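Local coordinates for protein V-type ATP synthase alpha chain (Nanoarchaeum equitans Kin4-M, PDB 5BN3) that serves as subunit A of a V/A-type ATP synthase, has a P-loop nucleotide-binding domain and binds ADP and magnesium, at residues 69-75 with 303-308; 247-251 with 294-298; 75-81 with 278-284. All coordinates share one frame; numbering follows the deposited sequence.

Contact 1 (69-75 with 303-308); sequences IELGPGL and TIGEYF
The ring of Tyr307 lies with one face against Leu71: CB of Leu71 sits 3.6 Å from the ring centroid and 8° off its normal, a CH-pi contact over the centre of the face. The two side chains run past one another in opposite directions, so the methyls of Leu71 extend back toward CB of Tyr307 while the phenol end reaches the backbone, OH lying 3.5 Å from CA of Gly72. With CG anti to the backbone N (chi1 170°), the tyrosine leaves helix 293-309 pointing at the strand; its hydroxyl is hydrogen-bonded to His142. The Phe308 ring has CD2 of Tyr307 over one face, offset toward the rim, and CG2 of Ile304 at its edge, in plane, and CD1 of Leu75 approaches it obliquely, 4.3 Å from CE2. Leu75 and Ile304 meet tip to tip, CD1 to CG2, at 4.1 Å. Earlier in the strand, CG2 of Ile69 passes CG2 of Thr303 at 3.7 Å. Thr303 suits this place because its methyl can face the strand while OG1 is bonded within the helix to the carbonyl of Tyr299. The helix, part of the nucleotide-binding domain, runs nearly parallel to strand 69-71, at 18°, and the strand packs on its flank. Cohesion here is thus apolar and aromatic, the hydroxyls finding partners elsewhere; Gly72 N, buried without a partner, probably costs a little energy.

Contact 2 (247-251 with 294-298); sequences YIGCG and REASI
Cys250 puts its sulfur against the helix because SG stands anti to the backbone N (chi1 -178°): SG then lies 3.8 Å from CB of Arg294 and 4.1 Å from CG1 of Ile298. A small, weakly polar thiol suits this tight approach, where the CA atoms of Cys250 and Arg294 are 5.6 Å apart. Ser297 holds OG between its own backbone N and carbonyl carbon (chi1 71°), which brings the hydroxyl back onto the O of Arg294 in a hydrogen bond of 2.6 Å. Ile298 N reaches the same oxygen from the same face of the carbonyl plane. Two methyls of Ile248, CG2 and CD1, lie against the carbonyl O of Ser297, each 3.7 Å away, and CG2 also passes the hydroxyl. Arg294, extended from CG to NE, passes Gly251, whose CA is 3.8 Å from NE; glycine suits the positive phi, and its bare CA lets the arginine pass close. The guanidinium goes on to a salt bridge with Glu327. The helix runs almost antiparallel to strand 247-250, in the alpha/beta packing of P-loop domains. With the serine hydroxyl paired within the helix, an apolar strand face can cover it; the arginine charge is met beyond the contact.

Contact 3 (75-81 with 278-284); sequences LLANIFD and YRTILIA
Leu76 reaches Tyr278 and Ile281, beside the beginning of strand 280-285, and its side chain can be followed outward. CB rests 3.7 Å from the carbonyl O of Tyr278, and CG stays close to that same oxygen. There the chain forks: CD1 remains beside the Tyr278 oxygen, whereas CD2 turns to the isoleucine, 3.7 Å from CG1 of Ile281 and nearly as close to its CD1. The same CD1 of Ile281 also meets CB of Leu75, so its CG1-CD1 arm touches both leucines. The type II turn from Leu75 to Asn78 then brings Ala77 N to the O of Thr280, 2.7 Å away; with positive phi at Ala77, its small CB lies at the edge of the Tyr278 ring. Beyond the turn, 79-80 pairs in parallel with 280-285, adding a short strand to the central sheet of the P-loop nucleotide-binding domain. The ladder alternates: Leu282 N bonds to Asn78 O, Phe80 N to Leu282 O at 2.8 Å, and Ala284 N to Phe80 O at 2.7 Å, this last almost straight at 176°. Ile79 and Leu282 share one face of the sheet, with CG1 of Ile79 3.9 Å from CB of Leu282, and helix 254-263 packs on both. Phe80 and Ile283 point to the other face; the edge of the phenylalanine ring receives the O of Leu75 near its plane.

Contacts 1 and 3 share Leu75 and have centres about 10 Å apart; the centre of contact 2 is about 15 Å from that of contact 1 and about 12 Å from that of contact 3. Along the chain, strand 68-71 leads into 79-80, and much later come 244-250, 280-285 and helix 293-309. Contacts 2 and 3 reach one mixed sheet, in which 244-250 and 280-285 are neighbours, while contacts 1 and 2 use different parts of helix 293-309. Ile281 joins contact 3 to contact 1 by packing on Ile304 and Phe308, and Ile283 joins it to contact 2 through Ser297. Residues 69-81 thereby pack against both the sheet and a helix of the nucleotide-binding domain.

Contact 1 (69-75 with 303-308)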
loop_
_atom_site.group_PDB
_atom_site.type_symbol
_atom_site.label_atom_id
_atom_site.label_comp_id
_atom_site.label_asym_id
_atom_site.label_seq_id
_atom_site.Cartn_x
_atom_site.Cartn_y
_atom_site.Cartn_z
ATOM N N ILE A 69 40.224 13.013 -11.048
ATOM C CA ILE A 69 41.044 11.910 -10.564
ATOM C C ILE A 69 42.364 11.888 -11.331
ATOM O O ILE A 69 42.394 12.154 -12.536
ATOM C CB ILE A 69 40.321 10.549 -10.720
ATOM C CG1 ILE A 69 41.213 9.399 -10.248
ATOM C CG2 ILE A 69 39.908 10.320 -12.165
ATOM C CD1 ILE A 69 41.603 9.494 -8.790
ATOM N N GLU A 70 43.456 11.604 -10.627
ATOM C CA GLU A 70 44.754 11.456 -11.274
ATOM C C GLU A 70 44.855 10.080 -11.919
ATOM O O GLU A 70 44.682 9.057 -11.252
ATOM C CB GLU A 70 45.889 11.646 -10.263
ATOM C CG GLU A 70 46.063 13.081 -9.778
ATOM C CD GLU A 70 47.093 13.201 -8.670
ATOM O OE1 GLU A 70 47.711 12.176 -8.311
ATOM O OE2 GLU A 70 47.280 14.321 -8.151
ATOM N N LEU A 71 45.134 10.060 -13.218
ATOM C CA LEU A 71 45.240 8.810 -13.962
ATOM C C LEU A 71 46.682 8.557 -14.388
ATOM O O LEU A 71 47.222 9.277 -15.227
ATOM C CB LEU A 71 44.336 8.857 -15.194
ATOM C CG LEU A 71 42.853 9.120 -14.916
ATOM C CD1 LEU A 71 42.100 9.411 -16.204
ATOM C CD2 LEU A 71 42.243 7.930 -14.202
ATOM N N GLY A 72 47.298 7.528 -13.811
ATOM C CA GLY A 72 48.663 7.159 -14.145
ATOM C C GLY A 72 49.149 6.016 -13.275
ATOM O O GLY A 72 48.352 5.397 -12.565
ATOM N N PRO A 73 50.457 5.721 -13.333
ATOM C CA PRO A 73 51.053 4.679 -12.489
ATOM C C PRO A 73 50.880 5.003 -11.008
ATOM O O PRO A 73 51.083 6.152 -10.607
ATOM C CB PRO A 73 52.537 4.734 -12.865
ATOM C CG PRO A 73 52.552 5.289 -14.251
ATOM C CD PRO A 73 51.431 6.288 -14.281
ATOM N N GLY A 74 50.504 4.004 -10.212
ATOM C CA GLY A 74 50.285 4.209 -8.791
ATOM C C GLY A 74 48.905 3.799 -8.305
ATOM O O GLY A 74 48.644 3.797 -7.101
ATOM N N LEU A 75 48.023 3.449 -9.237
ATOM C CA LEU A 75 46.659 3.045 -8.898
ATOM C C LEU A 75 46.579 1.553 -8.582
ATOM O O LEU A 75 45.896 1.143 -7.644
ATOM C CB LEU A 75 45.705 3.373 -10.051
ATOM C CG LEU A 75 45.480 4.849 -10.383
ATOM C CD1 LEU A 75 44.644 4.994 -11.644
ATOM C CD2 LEU A 75 44.802 5.551 -9.224
ATOM N N THR A 303 35.561 6.183 -14.324
ATOM C CA THR A 303 36.579 6.973 -15.015
ATOM C C THR A 303 37.907 6.228 -15.122
ATOM O O THR A 303 38.538 6.214 -16.182
ATOM C CB THR A 303 36.807 8.323 -14.307
ATOM O OG1 THR A 303 35.590 9.079 -14.329
ATOM C CG2 THR A 303 37.896 9.114 -15.009
ATOM N N ILE A 304 38.330 5.615 -14.019
ATOM C CA ILE A 304 39.546 4.808 -14.008
ATOM C C ILE A 304 39.392 3.611 -14.950
ATOM O O ILE A 304 40.338 3.232 -15.645
ATOM C CB ILE A 304 39.879 4.334 -12.575
ATOM C CG1 ILE A 304 40.215 5.537 -11.686
ATOM C CG2 ILE A 304 41.030 3.346 -12.586
ATOM C CD1 ILE A 304 40.436 5.181 -10.220
ATOM N N GLY A 305 38.194 3.032 -14.985
ATOM C CA GLY A 305 37.902 1.935 -15.895
ATOM C C GLY A 305 38.040 2.340 -17.347
ATOM O O GLY A 305 38.605 1.598 -18.156
ATOM N N GLU A 306 37.517 3.518 -17.677
ATOM C CA GLU A 306 37.623 4.054 -19.027
ATOM C C GLU A 306 39.080 4.313 -19.386
ATOM O O GLU A 306 39.485 4.120 -20.529
ATOM C CB GLU A 306 36.834 5.360 -19.143
ATOM C CG GLU A 306 35.323 5.209 -19.110
ATOM C CD GLU A 306 34.620 6.551 -19.163
ATOM O OE1 GLU A 306 35.151 7.522 -18.581
ATOM O OE2 GLU A 306 33.543 6.639 -19.790
ATOM N N TYR A 307 39.853 4.763 -18.402
ATOM C CA TYR A 307 41.265 5.084 -18.600
ATOM C C TYR A 307 42.070 3.871 -19.052
ATOM O O TYR A 307 42.862 3.954 -19.990
ATOM C CB TYR A 307 41.857 5.676 -17.315
ATOM C CG TYR A 307 43.362 5.832 -17.324
ATOM C CD1 TYR A 307 43.983 6.737 -18.174
ATOM C CD2 TYR A 307 44.160 5.088 -16.466
ATOM C CE1 TYR A 307 45.361 6.886 -18.177
ATOM C CE2 TYR A 307 45.535 5.230 -16.463
ATOM C CZ TYR A 307 46.128 6.130 -17.319
ATOM O OH TYR A 307 47.495 6.273 -17.317
ATOM N N PHE A 308 41.866 2.741 -18.387
ATOM C CA PHE A 308 42.574 1.524 -18.766
ATOM C C PHE A 308 41.997 0.931 -20.049
ATOM O O PHE A 308 42.709 0.286 -20.819
ATOM C CB PHE A 308 42.564 0.512 -17.620
ATOM C CG PHE A 308 43.565 0.814 -16.541
ATOM C CD1 PHE A 308 44.901 0.477 -16.705
ATOM C CD2 PHE A 308 43.175 1.435 -15.363
ATOM C CE1 PHE A 308 45.831 0.753 -15.715
ATOM C CE2 PHE A 308 44.097 1.712 -14.368
ATOM C CZ PHE A 308 45.429 1.372 -14.545
#

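Contact 2 (247-251 with 294-298)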
loop_
_atom_site.group_PDB
_atom_site.type_symbol
_atom_site.label_atom_id
_atom_site.label_comp_id
_atom_site.label_asym_id
_atom_site.label_seq_id
_atom_site.Cartn_x
_atom_site.Cartn_y
_atom_site.Cartn_z
ATOM N N TYR A 247 37.233 -2.874 -8.135
ATOM C CA TYR A 247 36.171 -3.184 -7.186
ATOM C C TYR A 247 35.763 -1.930 -6.424
ATOM O O TYR A 247 36.566 -1.355 -5.684
ATOM C CB TYR A 247 36.609 -4.277 -6.205
ATOM C CG TYR A 247 35.450 -4.934 -5.492
ATOM C CD1 TYR A 247 34.900 -4.371 -4.352
ATOM C CD2 TYR A 247 34.905 -6.119 -5.965
ATOM C CE1 TYR A 247 33.837 -4.968 -3.702
ATOM C CE2 TYR A 247 33.844 -6.723 -5.322
ATOM C CZ TYR A 247 33.315 -6.143 -4.192
ATOM O OH TYR A 247 32.256 -6.743 -3.550
ATOM N N ILE A 248 34.517 -1.507 -6.608
ATOM C CA ILE A 248 33.999 -0.350 -5.893
ATOM C C ILE A 248 33.129 -0.781 -4.718
ATOM O O ILE A 248 32.025 -1.300 -4.906
ATOM C CB ILE A 248 33.171 0.569 -6.814
ATOM C CG1 ILE A 248 33.920 0.835 -8.122
ATOM C CG2 ILE A 248 32.849 1.876 -6.108
ATOM C CD1 ILE A 248 33.164 1.734 -9.086
ATOM N N GLY A 249 33.632 -0.569 -3.508
ATOM C CA GLY A 249 32.836 -0.772 -2.314
ATOM C C GLY A 249 32.038 0.484 -2.031
ATOM O O GLY A 249 32.523 1.402 -1.366
ATOM N N CYS A 250 30.814 0.526 -2.548
ATOM C CA CYS A 250 29.964 1.700 -2.418
ATOM C C CYS A 250 28.981 1.534 -1.264
ATOM O O CYS A 250 27.947 0.883 -1.411
ATOM C CB CYS A 250 29.214 1.949 -3.730
ATOM S SG CYS A 250 28.146 3.410 -3.743
ATOM N N GLY A 251 29.319 2.115 -0.114
ATOM C CA GLY A 251 28.436 2.127 1.037
ATOM C C GLY A 251 28.230 0.787 1.719
ATOM O O GLY A 251 27.180 0.561 2.323
ATOM N N ARG A 294 29.785 8.465 -1.855
ATOM C CA ARG A 294 29.328 7.265 -2.556
ATOM C C ARG A 294 29.132 7.559 -4.033
ATOM O O ARG A 294 29.487 6.749 -4.888
ATOM C CB ARG A 294 28.006 6.757 -1.973
ATOM C CG ARG A 294 28.091 6.231 -0.558
ATOM C CD ARG A 294 26.742 5.709 -0.101
ATOM N NE ARG A 294 26.710 5.488 1.342
ATOM C CZ ARG A 294 25.611 5.198 2.028
ATOM N NH1 ARG A 294 24.447 5.092 1.401
ATOM N NH2 ARG A 294 25.678 5.018 3.336
ATOM N N GLU A 295 28.546 8.714 -4.330
ATOM C CA GLU A 295 28.364 9.125 -5.716
ATOM C C GLU A 295 29.723 9.317 -6.371
ATOM O O GLU A 295 29.944 8.887 -7.502
ATOM C CB GLU A 295 27.545 10.416 -5.811
ATOM C CG GLU A 295 27.476 10.974 -7.222
ATOM C CD GLU A 295 26.356 11.974 -7.415
ATOM O OE1 GLU A 295 26.476 13.116 -6.921
ATOM O OE2 GLU A 295 25.359 11.620 -8.077
ATOM N N ALA A 296 30.637 9.949 -5.644
ATOM C CA ALA A 296 31.982 10.182 -6.152
ATOM C C ALA A 296 32.686 8.870 -6.484
ATOM O O ALA A 296 33.332 8.754 -7.521
ATOM C CB ALA A 296 32.792 10.978 -5.151
ATOM N N SER A 297 32.543 7.879 -5.608
ATOM C CA SER A 297 33.203 6.586 -5.796
ATOM C C SER A 297 32.747 5.871 -7.071
ATOM O O SER A 297 33.534 5.174 -7.715
ATOM C CB SER A 297 32.968 5.685 -4.583
ATOM O OG SER A 297 31.621 5.249 -4.530
ATOM N N ILE A 298 31.476 6.043 -7.424
ATOM C CA ILE A 298 30.913 5.433 -8.628
ATOM C C ILE A 298 31.499 6.047 -9.905
ATOM O O ILE A 298 31.940 5.331 -10.807
ATOM C CB ILE A 298 29.377 5.580 -8.650
ATOM C CG1 ILE A 298 28.730 4.671 -7.595
ATOM C CG2 ILE A 298 28.826 5.259 -10.024
ATOM C CD1 ILE A 298 28.905 3.183 -7.871
#

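Contact 3 (75-81 with 278-284)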
loop_
_atom_site.group_PDB
_atom_site.type_symbol
_atom_site.label_atom_id
_atom_site.label_comp_id
_atom_site.label_asym_id
_atom_site.label_seq_id
_atom_site.Cartn_x
_atom_site.Cartn_y
_atom_site.Cartn_z
ATOM N N LEU A 75 48.023 3.449 -9.237
ATOM C CA LEU A 75 46.659 3.045 -8.898
ATOM C C LEU A 75 46.579 1.553 -8.582
ATOM O O LEU A 75 45.896 1.143 -7.644
ATOM C CB LEU A 75 45.705 3.373 -10.051
ATOM C CG LEU A 75 45.480 4.849 -10.383
ATOM C CD1 LEU A 75 44.644 4.994 -11.644
ATOM C CD2 LEU A 75 44.802 5.551 -9.224
ATOM N N LEU A 76 47.288 0.749 -9.370
ATOM C CA LEU A 76 47.215 -0.709 -9.262
ATOM C C LEU A 76 47.677 -1.234 -7.903
ATOM O O LEU A 76 48.638 -0.721 -7.321
ATOM C CB LEU A 76 48.016 -1.374 -10.388
ATOM C CG LEU A 76 47.510 -1.103 -11.806
ATOM C CD1 LEU A 76 48.360 -1.814 -12.850
ATOM C CD2 LEU A 76 46.068 -1.541 -11.920
ATOM N N ALA A 77 46.968 -2.250 -7.408
ATOM C CA ALA A 77 47.266 -2.907 -6.133
ATOM C C ALA A 77 47.093 -2.013 -4.910
ATOM O O ALA A 77 47.549 -2.356 -3.818
ATOM C CB ALA A 77 48.667 -3.529 -6.152
ATOM N N ASN A 78 46.423 -0.878 -5.087
ATOM C CA ASN A 78 46.202 0.050 -3.981
ATOM C C ASN A 78 44.724 0.280 -3.678
ATOM O O ASN A 78 43.858 0.012 -4.514
ATOM C CB ASN A 78 46.908 1.382 -4.250
ATOM C CG ASN A 78 48.404 1.301 -4.022
ATOM O OD1 ASN A 78 48.856 0.885 -2.954
ATOM N ND2 ASN A 78 49.180 1.684 -5.029
ATOM N N ILE A 79 44.445 0.776 -2.475
ATOM C CA ILE A 79 43.076 1.067 -2.059
ATOM C C ILE A 79 42.881 2.564 -1.813
ATOM O O ILE A 79 43.700 3.212 -1.158
ATOM C CB ILE A 79 42.670 0.232 -0.818
ATOM C CG1 ILE A 79 41.237 0.554 -0.384
ATOM C CG2 ILE A 79 43.653 0.439 0.328
ATOM C CD1 ILE A 79 40.716 -0.360 0.713
ATOM N N PHE A 80 41.798 3.109 -2.357
ATOM C CA PHE A 80 41.527 4.540 -2.258
ATOM C C PHE A 80 40.125 4.763 -1.708
ATOM O O PHE A 80 39.293 3.855 -1.749
ATOM C CB PHE A 80 41.648 5.188 -3.639
ATOM C CG PHE A 80 42.974 4.952 -4.307
ATOM C CD1 PHE A 80 43.187 3.819 -5.080
ATOM C CD2 PHE A 80 44.008 5.866 -4.164
ATOM C CE1 PHE A 80 44.405 3.599 -5.693
ATOM C CE2 PHE A 80 45.231 5.652 -4.779
ATOM C CZ PHE A 80 45.430 4.517 -5.545
ATOM N N ASP A 81 39.859 5.961 -1.192
ATOM C CA ASP A 81 38.503 6.297 -0.758
ATOM C C ASP A 81 37.694 6.831 -1.937
ATOM O O ASP A 81 38.186 6.851 -3.066
ATOM C CB ASP A 81 38.510 7.273 0.430
ATOM C CG ASP A 81 38.922 8.690 0.046
ATOM O OD1 ASP A 81 39.397 8.912 -1.089
ATOM O OD2 ASP A 81 38.779 9.593 0.899
ATOM N N TYR A 278 47.939 -7.286 -8.163
ATOM C CA TYR A 278 48.655 -6.422 -9.099
ATOM C C TYR A 278 47.811 -5.939 -10.286
ATOM O O TYR A 278 48.207 -5.007 -10.985
ATOM C CB TYR A 278 49.933 -7.105 -9.597
ATOM C CG TYR A 278 51.023 -7.236 -8.562
ATOM C CD1 TYR A 278 51.068 -6.394 -7.460
ATOM C CD2 TYR A 278 52.015 -8.196 -8.693
ATOM C CE1 TYR A 278 52.067 -6.509 -6.515
ATOM C CE2 TYR A 278 53.020 -8.320 -7.752
ATOM C CZ TYR A 278 53.038 -7.472 -6.665
ATOM O OH TYR A 278 54.031 -7.582 -5.722
ATOM N N ARG A 279 46.661 -6.572 -10.511
ATOM C CA ARG A 279 45.740 -6.144 -11.567
ATOM C C ARG A 279 44.496 -5.483 -10.981
ATOM O O ARG A 279 43.568 -5.127 -11.710
ATOM C CB ARG A 279 45.311 -7.333 -12.436
ATOM C CG ARG A 279 44.285 -8.253 -11.769
ATOM C CD ARG A 279 43.617 -9.187 -12.770
ATOM N NE ARG A 279 42.574 -10.006 -12.149
ATOM C CZ ARG A 279 41.780 -10.841 -12.813
ATOM N NH1 ARG A 279 41.901 -10.968 -14.127
ATOM N NH2 ARG A 279 40.862 -11.542 -12.167
ATOM N N THR A 280 44.490 -5.307 -9.665
ATOM C CA THR A 280 43.292 -4.861 -8.960
ATOM C C THR A 280 43.412 -3.444 -8.390
ATOM O O THR A 280 44.446 -3.069 -7.835
ATOM C CB THR A 280 42.947 -5.843 -7.825
ATOM O OG1 THR A 280 42.854 -7.171 -8.358
ATOM C CG2 THR A 280 41.627 -5.473 -7.168
ATOM N N ILE A 281 42.346 -2.664 -8.543
ATOM C CA ILE A 281 42.235 -1.356 -7.900
ATOM C C ILE A 281 41.009 -1.354 -6.994
ATOM O O ILE A 281 39.911 -1.717 -7.424
ATOM C CB ILE A 281 42.095 -0.227 -8.936
ATOM C CG1 ILE A 281 43.270 -0.253 -9.915
ATOM C CG2 ILE A 281 42.009 1.128 -8.246
ATOM C CD1 ILE A 281 43.147 0.749 -11.039
ATOM N N LEU A 282 41.197 -0.948 -5.742
ATOM C CA LEU A 282 40.107 -0.931 -4.770
ATOM C C LEU A 282 39.667 0.493 -4.459
ATOM O O LEU A 282 40.489 1.348 -4.124
ATOM C CB LEU A 282 40.526 -1.630 -3.474
ATOM C CG LEU A 282 40.878 -3.118 -3.524
ATOM C CD1 LEU A 282 41.031 -3.683 -2.119
ATOM C CD2 LEU A 282 39.824 -3.885 -4.288
ATOM N N ILE A 283 38.367 0.744 -4.578
ATOM C CA ILE A 283 37.792 2.028 -4.191
ATOM C C ILE A 283 36.774 1.811 -3.078
ATOM O O ILE A 283 35.735 1.178 -3.283
ATOM C CB ILE A 283 37.137 2.727 -5.388
ATOM C CG1 ILE A 283 38.198 3.007 -6.453
ATOM C CG2 ILE A 283 36.475 4.024 -4.956
ATOM C CD1 ILE A 283 37.635 3.330 -7.798
ATOM N N ALA A 284 37.080 2.337 -1.896
ATOM C CA ALA A 284 36.276 2.063 -0.709
ATOM C C ALA A 284 35.653 3.315 -0.113
ATOM O O ALA A 284 36.360 4.189 0.386
ATOM C CB ALA A 284 37.114 1.357 0.343
#